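Local atomic coordinates of Blr3880 protein (Bradyrhizobium japonicum, PDB entry 2OOD), a protein that probably catalyses the hydrolytic deamination of guanine to xanthine and ammonia, as a zinc-dependent enzyme of the amidohydrolase superfamily. Residues P239-C242 and S243-V247; G257-K261 and F262-G266; R283-K287 and K288-V292. All coordinates share one frame; numbering follows the deposited sequence.

In the fold
The three contacts lie in series along residues 239-292 of the amidohydrolase barrel. Contact 1, within helix 239-248, is closest to the ligand: the side chain of Glu241 is about 5 Å from bound guanine and about 9 Å from the zinc ion. It meets contact 2, the end of helix 255-260, where Val245 CG1 packs on Val258 CG2 at 4.0 Å. Contact 2 in turn joins contact 3, at the helix-to-strand turn 283-292, through two salt bridges from one carboxylate: Glu260 OE2 to Lys288 NZ (2.7 Å) and Glu260 OE1 to Arg284 NH2 (2.8 Å). Contacts 1 and 3 do not touch, their nearest atoms being about 9 Å apart.

Contact 1 of 3, residues P239-C242 and S243-V247; sequences PAEC and SGVLV
Glu241 and Val245 sit one helical turn apart on the same flank of helix 239-248, and their side chains meet only at their bases. Glu241 CG lies 4.4 Å from Val245 CG2, the methyl that turns back toward the preceding turn and sits on Glu241 O. The other methyl, CG1, anti to the backbone N (chi1 170°), is directed instead at the neighbouring helix 255-260, where it packs on Val258, and the isopropyl group bridges two surfaces. The glutamate chain runs the other way: with CG anti to the backbone N (chi1 -179°), it carries its carboxylate toward the helix start, where OE2 takes the N-H groups of Glu237 and Asn238 and OE1 is hydrogen-bonded to Tyr255 OH.

Under the CG2 methyl, Val245 N is hydrogen-bonded to Glu241 O at 3.0 Å, a regular helical bond, while the bond from Leu246 N to Cys242 O one residue further on is weak. Ser243 OG comes to 3.4 Å from Pro239 O, a weak and unsettled bond. Pro239 also packs on Ser356 of the second subunit.

Glu241 touches Leu95 and Phe207 of the guanine pocket, and one N-H it holds belongs to Glu237, which also lines that pocket. The chemistry thus points to a second-shell role: a buried carboxylate, held through both oxygens and backed by aliphatic carbon, is likely to fix the backbone from which a pocket residue projects.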
ATOM      1  N   PRO A 239       9.483 -14.381 -13.478  1.00 44.85           N
ATOM      2  CA  PRO A 239      10.493 -14.804 -14.457  1.00 45.02           C
ATOM      3  C   PRO A 239      10.831 -16.292 -14.328  1.00 45.03           C
ATOM      4  O   PRO A 239      10.788 -17.030 -15.323  1.00 45.18           O
ATOM      5  CB  PRO A 239      11.686 -13.884 -14.162  1.00 44.30           C
ATOM      6  CG  PRO A 239      11.501 -13.531 -12.717  1.00 44.84           C
ATOM      7  CD  PRO A 239      10.006 -13.305 -12.620  1.00 44.55           C
ATOM      8  N   ALA A 240      11.153 -16.736 -13.114  1.00 42.72           N
ATOM      9  CA  ALA A 240      11.473 -18.145 -12.904  1.00 42.18           C
ATOM     10  C   ALA A 240      10.300 -19.025 -13.373  1.00 42.66           C
ATOM     11  O   ALA A 240      10.501 -20.088 -13.958  1.00 42.72           O
ATOM     12  CB  ALA A 240      11.775 -18.404 -11.429  1.00 41.16           C
ATOM     13  N   GLU A 241       9.077 -18.571 -13.113  1.00 43.09           N
ATOM     14  CA  GLU A 241       7.878 -19.302 -13.508  1.00 42.41           C
ATOM     15  C   GLU A 241       7.805 -19.377 -15.035  1.00 41.85           C
ATOM     16  O   GLU A 241       7.463 -20.410 -15.596  1.00 42.27           O
ATOM     17  CB  GLU A 241       6.624 -18.596 -12.964  1.00 41.23           C
ATOM     18  CG  GLU A 241       5.304 -19.290 -13.304  1.00 41.04           C
ATOM     19  CD  GLU A 241       4.181 -18.312 -13.651  1.00 41.19           C
ATOM     20  OE1 GLU A 241       3.038 -18.772 -13.882  1.00 40.79           O
ATOM     21  OE2 GLU A 241       4.442 -17.087 -13.703  1.00 40.78           O
ATOM     22  N   CYS A 242       8.124 -18.276 -15.704  1.00 42.84           N
ATOM     23  CA  CYS A 242       8.083 -18.236 -17.164  1.00 44.58           C
ATOM     24  C   CYS A 242       9.085 -19.194 -17.789  1.00 45.46           C
ATOM     25  O   CYS A 242       8.780 -19.861 -18.784  1.00 45.79           O
ATOM     26  CB  CYS A 242       8.347 -16.815 -17.668  1.00 44.12           C
ATOM     27  SG  CYS A 242       6.923 -15.727 -17.497  1.00 44.30           S
ATOM     28  N   SER A 243      10.284 -19.248 -17.209  1.00 45.88           N
ATOM     29  CA  SER A 243      11.336 -20.139 -17.692  1.00 45.43           C
ATOM     30  C   SER A 243      10.876 -21.595 -17.551  1.00 45.93           C
ATOM     31  O   SER A 243      10.915 -22.366 -18.524  1.00 45.88           O
ATOM     32  CB  SER A 243      12.629 -19.920 -16.894  1.00 45.58           C
ATOM     33  OG  SER A 243      13.150 -18.615 -17.105  1.00 45.09           O
ATOM     34  N   GLY A 244      10.430 -21.959 -16.346  1.00 44.25           N
ATOM     35  CA  GLY A 244       9.964 -23.313 -16.091  1.00 43.29           C
ATOM     36  C   GLY A 244       8.870 -23.770 -17.045  1.00 43.05           C
ATOM     37  O   GLY A 244       8.902 -24.898 -17.545  1.00 42.39           O
ATOM     38  N   VAL A 245       7.902 -22.893 -17.298  1.00 42.27           N
ATOM     39  CA  VAL A 245       6.786 -23.186 -18.195  1.00 42.56           C
ATOM     40  C   VAL A 245       7.250 -23.599 -19.598  1.00 43.79           C
ATOM     41  O   VAL A 245       6.731 -24.565 -20.170  1.00 42.96           O
ATOM     42  CB  VAL A 245       5.840 -21.956 -18.313  1.00 41.54           C
ATOM     43  CG1 VAL A 245       4.822 -22.161 -19.441  1.00 40.76           C
ATOM     44  CG2 VAL A 245       5.125 -21.742 -16.992  1.00 42.19           C
ATOM     45  N   LEU A 246       8.216 -22.866 -20.151  1.00 44.76           N
ATOM     46  CA  LEU A 246       8.724 -23.181 -21.483  1.00 45.86           C
ATOM     47  C   LEU A 246       9.551 -24.449 -21.431  1.00 46.67           C
ATOM     48  O   LEU A 246       9.860 -25.050 -22.465  1.00 46.86           O
ATOM     49  CB  LEU A 246       9.554 -22.026 -22.043  1.00 45.02           C
ATOM     50  CG  LEU A 246       8.707 -20.821 -22.472  1.00 45.06           C
ATOM     51  CD1 LEU A 246       9.627 -19.734 -23.014  1.00 44.45           C
ATOM     52  CD2 LEU A 246       7.667 -21.239 -23.527  1.00 43.36           C
ATOM     53  N   VAL A 247       9.914 -24.855 -20.219  1.00 47.14           N
ATOM     54  CA  VAL A 247      10.671 -26.085 -20.041  1.00 46.60           C
ATOM     55  C   VAL A 247       9.648 -27.223 -19.936  1.00 47.45           C
ATOM     56  O   VAL A 247       9.759 -28.234 -20.636  1.00 49.18           O
ATOM     57  CB  VAL A 247      11.565 -26.029 -18.767  1.00 44.82           C
ATOM     58  CG1 VAL A 247      12.202 -27.388 -18.505  1.00 41.91           C
ATOM     59  CG2 VAL A 247      12.653 -24.988 -18.954  1.00 41.29           C
TER

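Contact 2 of 3, residues G257-K261 and F262-G266; sequences GVYEK and FDLVG
Lys261 and Phe262 lie side by side and point the same way, the lysine chain following the ring rim. At its root, Lys261 CB is 3.9 Å from Phe262 CD2. The next carbon, CG, is anti to the backbone N (chi1 172°) and rises over one ring face, making a CH-pi contact 4.1 Å from the Phe262 centroid and 21° off the normal, displaced toward the rim. The extended chain then carries CD to 3.5 Å from Phe262 CE2 and CE to 3.8 Å from Phe262 CZ. NZ, past the rim, stays beside Phe262 CZ and forms a salt bridge with Asp251.

At the ring edge, Phe262 CD2 faces Val258 O, while Leu216, Lys217 and Gln220 of helix 213-225 pack against the same side chain. Replacing Phe262 by alanine would remove the ring face, and the Lys261 methylenes would probably lose their cover and a gap is likely to open against Leu216.

The backbone here closes helix 255-260 with a Schellman motif, in which Asp263, at positive phi, is the C-prime residue. Leu264 N reaches back to Tyr259 O at 3.1 Å, and Asp263 N bonds Glu260 O at 3.0 Å, its donor standing well above the carbonyl plane (66° out of it).

After the turn, Leu264 and Val265 pack on the last helical turn. Leu264 CD1 meets Tyr259 CD1 at 3.9 Å, approaching the ring obliquely, and Val265 CG2 touches Tyr259 CB at 3.8 Å and also Glu260 CG. Beyond this packing Tyr259 OH is hydrogen-bonded to the backbone of the zinc ligand His234 and to Ala208 N.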
ATOM      1  N   GLY A 257       1.085 -19.083 -25.599  1.00 40.40           N
ATOM      2  CA  GLY A 257       1.046 -20.131 -26.603  1.00 40.35           C
ATOM      3  C   GLY A 257       0.629 -21.477 -26.048  1.00 41.46           C
ATOM      4  O   GLY A 257      -0.002 -22.276 -26.745  1.00 42.44           O
ATOM      5  N   VAL A 258       0.983 -21.736 -24.792  1.00 40.97           N
ATOM      6  CA  VAL A 258       0.630 -22.993 -24.153  1.00 39.60           C
ATOM      7  C   VAL A 258      -0.884 -23.154 -24.083  1.00 40.61           C
ATOM      8  O   VAL A 258      -1.412 -24.226 -24.377  1.00 41.53           O
ATOM      9  CB  VAL A 258       1.193 -23.067 -22.727  1.00 40.14           C
ATOM     10  CG1 VAL A 258       0.808 -24.399 -22.086  1.00 38.85           C
ATOM     11  CG2 VAL A 258       2.702 -22.895 -22.758  1.00 39.66           C
ATOM     12  N   TYR A 259      -1.582 -22.088 -23.695  1.00 40.64           N
ATOM     13  CA  TYR A 259      -3.037 -22.126 -23.584  1.00 40.22           C
ATOM     14  C   TYR A 259      -3.745 -22.121 -24.930  1.00 40.97           C
ATOM     15  O   TYR A 259      -4.850 -22.644 -25.037  1.00 41.71           O
ATOM     16  CB  TYR A 259      -3.552 -20.951 -22.747  1.00 38.56           C
ATOM     17  CG  TYR A 259      -3.046 -20.958 -21.328  1.00 36.08           C
ATOM     18  CD1 TYR A 259      -3.221 -22.065 -20.513  1.00 35.05           C
ATOM     19  CD2 TYR A 259      -2.366 -19.870 -20.810  1.00 35.04           C
ATOM     20  CE1 TYR A 259      -2.724 -22.088 -19.219  1.00 33.89           C
ATOM     21  CE2 TYR A 259      -1.867 -19.881 -19.519  1.00 33.40           C
ATOM     22  CZ  TYR A 259      -2.046 -20.992 -18.730  1.00 33.91           C
ATOM     23  OH  TYR A 259      -1.525 -21.015 -17.451  1.00 34.73           O
ATOM     24  N   GLU A 260      -3.133 -21.514 -25.946  1.00 40.46           N
ATOM     25  CA  GLU A 260      -3.746 -21.480 -27.272  1.00 40.15           C
ATOM     26  C   GLU A 260      -3.679 -22.869 -27.905  1.00 38.76           C
ATOM     27  O   GLU A 260      -4.556 -23.260 -28.677  1.00 38.43           O
ATOM     28  CB  GLU A 260      -3.027 -20.478 -28.172  1.00 40.73           C
ATOM     29  CG  GLU A 260      -3.246 -19.032 -27.806  1.00 42.33           C
ATOM     30  CD  GLU A 260      -2.271 -18.110 -28.515  1.00 43.57           C
ATOM     31  OE1 GLU A 260      -1.043 -18.287 -28.328  1.00 43.86           O
ATOM     32  OE2 GLU A 260      -2.730 -17.211 -29.255  1.00 43.59           O
ATOM     33  N   LYS A 261      -2.631 -23.610 -27.572  1.00 38.00           N
ATOM     34  CA  LYS A 261      -2.451 -24.955 -28.095  1.00 38.46           C
ATOM     35  C   LYS A 261      -3.671 -25.795 -27.752  1.00 39.33           C
ATOM     36  O   LYS A 261      -3.946 -26.798 -28.404  1.00 39.64           O
ATOM     37  CB  LYS A 261      -1.190 -25.598 -27.492  1.00 38.97           C
ATOM     38  CG  LYS A 261      -1.003 -27.084 -27.820  1.00 39.43           C
ATOM     39  CD  LYS A 261       0.179 -27.698 -27.058  1.00 40.19           C
ATOM     40  CE  LYS A 261       0.314 -29.195 -27.345  1.00 41.30           C
ATOM     41  NZ  LYS A 261       1.262 -29.926 -26.433  1.00 41.79           N
ATOM     42  N   PHE A 262      -4.414 -25.375 -26.733  1.00 39.15           N
ATOM     43  CA  PHE A 262      -5.591 -26.118 -26.309  1.00 39.07           C
ATOM     44  C   PHE A 262      -6.903 -25.346 -26.417  1.00 40.03           C
ATOM     45  O   PHE A 262      -7.870 -25.669 -25.733  1.00 40.69           O
ATOM     46  CB  PHE A 262      -5.392 -26.598 -24.877  1.00 38.82           C
ATOM     47  CG  PHE A 262      -4.215 -27.516 -24.707  1.00 39.44           C
ATOM     48  CD1 PHE A 262      -4.346 -28.887 -24.920  1.00 38.94           C
ATOM     49  CD2 PHE A 262      -2.970 -27.014 -24.330  1.00 39.40           C
ATOM     50  CE1 PHE A 262      -3.250 -29.750 -24.756  1.00 38.97           C
ATOM     51  CE2 PHE A 262      -1.869 -27.867 -24.166  1.00 39.82           C
ATOM     52  CZ  PHE A 262      -2.012 -29.236 -24.377  1.00 39.07           C
ATOM     53  N   ASP A 263      -6.935 -24.337 -27.281  1.00 41.25           N
ATOM     54  CA  ASP A 263      -8.134 -23.516 -27.500  1.00 43.00           C
ATOM     55  C   ASP A 263      -8.752 -22.895 -26.249  1.00 42.54           C
ATOM     56  O   ASP A 263      -9.963 -22.667 -26.207  1.00 42.39           O
ATOM     57  CB  ASP A 263      -9.222 -24.326 -28.207  1.00 44.25           C
ATOM     58  CG  ASP A 263      -8.740 -24.946 -29.495  1.00 46.42           C
ATOM     59  OD1 ASP A 263      -8.241 -24.197 -30.366  1.00 47.98           O
ATOM     60  OD2 ASP A 263      -8.863 -26.184 -29.633  1.00 46.87           O
ATOM     61  N   LEU A 264      -7.935 -22.619 -25.240  1.00 40.56           N
ATOM     62  CA  LEU A 264      -8.444 -22.018 -24.020  1.00 38.97           C
ATOM     63  C   LEU A 264      -8.557 -20.494 -24.149  1.00 39.91           C
ATOM     64  O   LEU A 264      -9.395 -19.873 -23.492  1.00 39.78           O
ATOM     65  CB  LEU A 264      -7.534 -22.371 -22.846  1.00 38.21           C
ATOM     66  CG  LEU A 264      -7.401 -23.861 -22.542  1.00 37.01           C
ATOM     67  CD1 LEU A 264      -6.480 -24.062 -21.345  1.00 36.05           C
ATOM     68  CD2 LEU A 264      -8.774 -24.446 -22.261  1.00 35.87           C
ATOM     69  N   VAL A 265      -7.725 -19.893 -24.996  1.00 38.77           N
ATOM     70  CA  VAL A 265      -7.745 -18.443 -25.161  1.00 38.53           C
ATOM     71  C   VAL A 265      -8.846 -17.949 -26.080  1.00 39.08           C
ATOM     72  O   VAL A 265      -8.957 -18.376 -27.226  1.00 39.64           O
ATOM     73  CB  VAL A 265      -6.397 -17.907 -25.689  1.00 37.20           C
ATOM     74  CG1 VAL A 265      -6.474 -16.406 -25.882  1.00 35.66           C
ATOM     75  CG2 VAL A 265      -5.294 -18.249 -24.714  1.00 37.03           C
ATOM     76  N   GLY A 266      -9.652 -17.034 -25.554  1.00 39.26           N
ATOM     77  CA  GLY A 266     -10.763 -16.462 -26.298  1.00 39.23           C
ATOM     78  C   GLY A 266     -11.698 -15.802 -25.300  1.00 39.67           C
ATOM     79  O   GLY A 266     -11.280 -15.545 -24.168  1.00 39.96           O
TER

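Contact 3 of 3, residues R283-K287 and K288-V292; sequences RRMSK and KGAAV
Lys288 N closes the last full turn of helix 279-288 on Arg284 O, at 2.9 Å with an N-H...O angle of 165°. The lysine side chain folds over that turn, CG resting 3.5 Å from Arg284 O, and a bend at chi4 (58°) sets NZ at the edge of the Arg284 guanidinium, 4.5 Å from Arg284 NE. Glu260 pairs with both cations, which probably offsets their like charge.

Gly289 leaves the helix at positive phi. A CB at these backbone angles would collide with Lys288 O, which explains a residue without one. Gly289 N makes weak bonds to both Met285 O and Ser286 O, the latter long at 3.5 Å. Ala290 N also bonds Met285 O weakly, at 3.1 Å, and Ala290 CB lies 4.0 Å from Met285 CE.

In Met285, present as selenomethionine, the bend at chi3 (77°) brings CE to Ala290 CB and to the carbonyl of Ala291. At Ala291 the strand begins, and the Ala291 backbone is hydrogen-bonded to Phe269 and Gly271 of strand 269-272. Val292 CB comes next, 4.3 Å from Met285 CE, with Val292 pairing by backbone to Lys320.

Strand 269-272, helix 279-288 and strand 291-294 form a beta-alpha-beta unit with parallel strands, the repeating construction of the TIM-type barrel that carries the zinc site in amidohydrolases.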
ATOM      1  N   ARG A 283      -1.299  -8.340 -28.146  1.00 36.55           N
ATOM      2  CA  ARG A 283      -2.052  -8.207 -29.386  1.00 36.81           C
ATOM      3  C   ARG A 283      -2.895  -9.440 -29.685  1.00 36.19           C
ATOM      4  O   ARG A 283      -4.018  -9.316 -30.160  1.00 36.61           O
ATOM      5  CB  ARG A 283      -1.124  -7.925 -30.573  1.00 37.72           C
ATOM      6  CG  ARG A 283      -0.595  -6.491 -30.649  1.00 41.36           C
ATOM      7  CD  ARG A 283       0.026  -6.188 -32.023  1.00 45.52           C
ATOM      8  NE  ARG A 283       1.060  -7.165 -32.387  1.00 49.29           N
ATOM      9  CZ  ARG A 283       2.340  -7.091 -32.019  1.00 50.88           C
ATOM     10  NH1 ARG A 283       2.771  -6.067 -31.279  1.00 52.54           N
ATOM     11  NH2 ARG A 283       3.185  -8.063 -32.361  1.00 51.14           N
ATOM     12  N   ARG A 284      -2.364 -10.625 -29.412  1.00 35.67           N
ATOM     13  CA  ARG A 284      -3.103 -11.854 -29.675  1.00 36.42           C
ATOM     14  C   ARG A 284      -4.353 -11.936 -28.805  1.00 39.08           C
ATOM     15  O   ARG A 284      -5.430 -12.295 -29.285  1.00 38.94           O
ATOM     16  CB  ARG A 284      -2.221 -13.083 -29.431  1.00 35.26           C
ATOM     17  CG  ARG A 284      -0.960 -13.113 -30.272  1.00 33.46           C
ATOM     18  CD  ARG A 284      -0.690 -14.496 -30.790  1.00 32.37           C
ATOM     19  NE  ARG A 284      -0.375 -15.445 -29.731  1.00 33.62           N
ATOM     20  CZ  ARG A 284       0.773 -15.458 -29.062  1.00 34.80           C
ATOM     21  NH1 ARG A 284       1.711 -14.564 -29.342  1.00 33.82           N
ATOM     22  NH2 ARG A 284       0.992 -16.378 -28.132  1.00 35.56           N
HETATM   23  N   MSE A 285      -4.212 -11.611 -27.524  1.00 40.13           N
HETATM   24  CA  MSE A 285      -5.353 -11.650 -26.615  1.00 41.11           C
HETATM   25  C   MSE A 285      -6.401 -10.636 -27.064  1.00 41.29           C
HETATM   26  O   MSE A 285      -7.588 -10.946 -27.139  1.00 40.73           O
HETATM   27  CB  MSE A 285      -4.902 -11.343 -25.191  1.00 43.50           C
HETATM   28  CG  MSE A 285      -3.911 -12.352 -24.655  1.00 48.91           C
HETATM   29 SE   MSE A 285      -3.326 -11.915 -22.845  1.00 54.74          SE
HETATM   30  CE  MSE A 285      -4.912 -12.533 -21.885  1.00 56.79           C
ATOM     31  N   SER A 286      -5.952  -9.424 -27.373  1.00 41.03           N
ATOM     32  CA  SER A 286      -6.854  -8.380 -27.828  1.00 40.91           C
ATOM     33  C   SER A 286      -7.676  -8.901 -29.006  1.00 41.88           C
ATOM     34  O   SER A 286      -8.891  -8.701 -29.073  1.00 42.74           O
ATOM     35  CB  SER A 286      -6.054  -7.148 -28.256  1.00 41.32           C
ATOM     36  OG  SER A 286      -6.897  -6.142 -28.789  1.00 40.60           O
ATOM     37  N   LYS A 287      -7.003  -9.585 -29.925  1.00 42.25           N
ATOM     38  CA  LYS A 287      -7.637 -10.141 -31.115  1.00 42.12           C
ATOM     39  C   LYS A 287      -8.643 -11.250 -30.800  1.00 41.27           C
ATOM     40  O   LYS A 287      -9.762 -11.230 -31.305  1.00 41.35           O
ATOM     41  CB  LYS A 287      -6.553 -10.662 -32.064  1.00 43.75           C
ATOM     42  CG  LYS A 287      -7.054 -11.192 -33.398  1.00 46.85           C
ATOM     43  CD  LYS A 287      -7.752 -10.105 -34.213  1.00 50.86           C
ATOM     44  CE  LYS A 287      -7.738 -10.429 -35.723  1.00 53.26           C
ATOM     45  NZ  LYS A 287      -8.414 -11.728 -36.087  1.00 54.73           N
ATOM     46  N   LYS A 288      -8.252 -12.212 -29.969  1.00 40.03           N
ATOM     47  CA  LYS A 288      -9.144 -13.316 -29.620  1.00 40.03           C
ATOM     48  C   LYS A 288     -10.209 -12.948 -28.579  1.00 40.38           C
ATOM     49  O   LYS A 288     -11.152 -13.710 -28.350  1.00 40.68           O
ATOM     50  CB  LYS A 288      -8.341 -14.517 -29.110  1.00 40.14           C
ATOM     51  CG  LYS A 288      -7.341 -15.083 -30.110  1.00 40.34           C
ATOM     52  CD  LYS A 288      -6.861 -16.458 -29.667  1.00 42.21           C
ATOM     53  CE  LYS A 288      -5.862 -17.068 -30.644  1.00 42.37           C
ATOM     54  NZ  LYS A 288      -4.678 -16.176 -30.812  1.00 43.86           N
ATOM     55  N   GLY A 289     -10.050 -11.790 -27.942  1.00 39.67           N
ATOM     56  CA  GLY A 289     -11.009 -11.355 -26.943  1.00 37.74           C
ATOM     57  C   GLY A 289     -10.747 -11.859 -25.535  1.00 37.57           C
ATOM     58  O   GLY A 289     -11.624 -11.774 -24.673  1.00 38.09           O
ATOM     59  N   ALA A 290      -9.555 -12.393 -25.293  1.00 35.90           N
ATOM     60  CA  ALA A 290      -9.203 -12.894 -23.972  1.00 34.74           C
ATOM     61  C   ALA A 290      -8.885 -11.707 -23.060  1.00 34.92           C
ATOM     62  O   ALA A 290      -8.597 -10.610 -23.540  1.00 35.46           O
ATOM     63  CB  ALA A 290      -8.006 -13.823 -24.072  1.00 34.46           C
ATOM     64  N   ALA A 291      -8.934 -11.917 -21.749  1.00 32.88           N
ATOM     65  CA  ALA A 291      -8.673 -10.829 -20.816  1.00 32.55           C
ATOM     66  C   ALA A 291      -7.549 -11.114 -19.840  1.00 31.73           C
ATOM     67  O   ALA A 291      -7.263 -12.262 -19.527  1.00 32.74           O
ATOM     68  CB  ALA A 291      -9.945 -10.498 -20.051  1.00 31.69           C
ATOM     69  N   VAL A 292      -6.908 -10.055 -19.361  1.00 30.89           N
ATOM     70  CA  VAL A 292      -5.825 -10.193 -18.400  1.00 31.95           C
ATOM     71  C   VAL A 292      -6.295  -9.552 -17.096  1.00 32.27           C
ATOM     72  O   VAL A 292      -7.112  -8.630 -17.114  1.00 32.22           O
ATOM     73  CB  VAL A 292      -4.521  -9.503 -18.900  1.00 31.25           C
ATOM     74  CG1 VAL A 292      -4.735  -8.018 -19.046  1.00 31.95           C
ATOM     75  CG2 VAL A 292      -3.387  -9.764 -17.938  1.00 30.76           C
TER
HETATM   76  O   HOH W   1     -12.893 -12.366 -30.336  1.00 51.86           O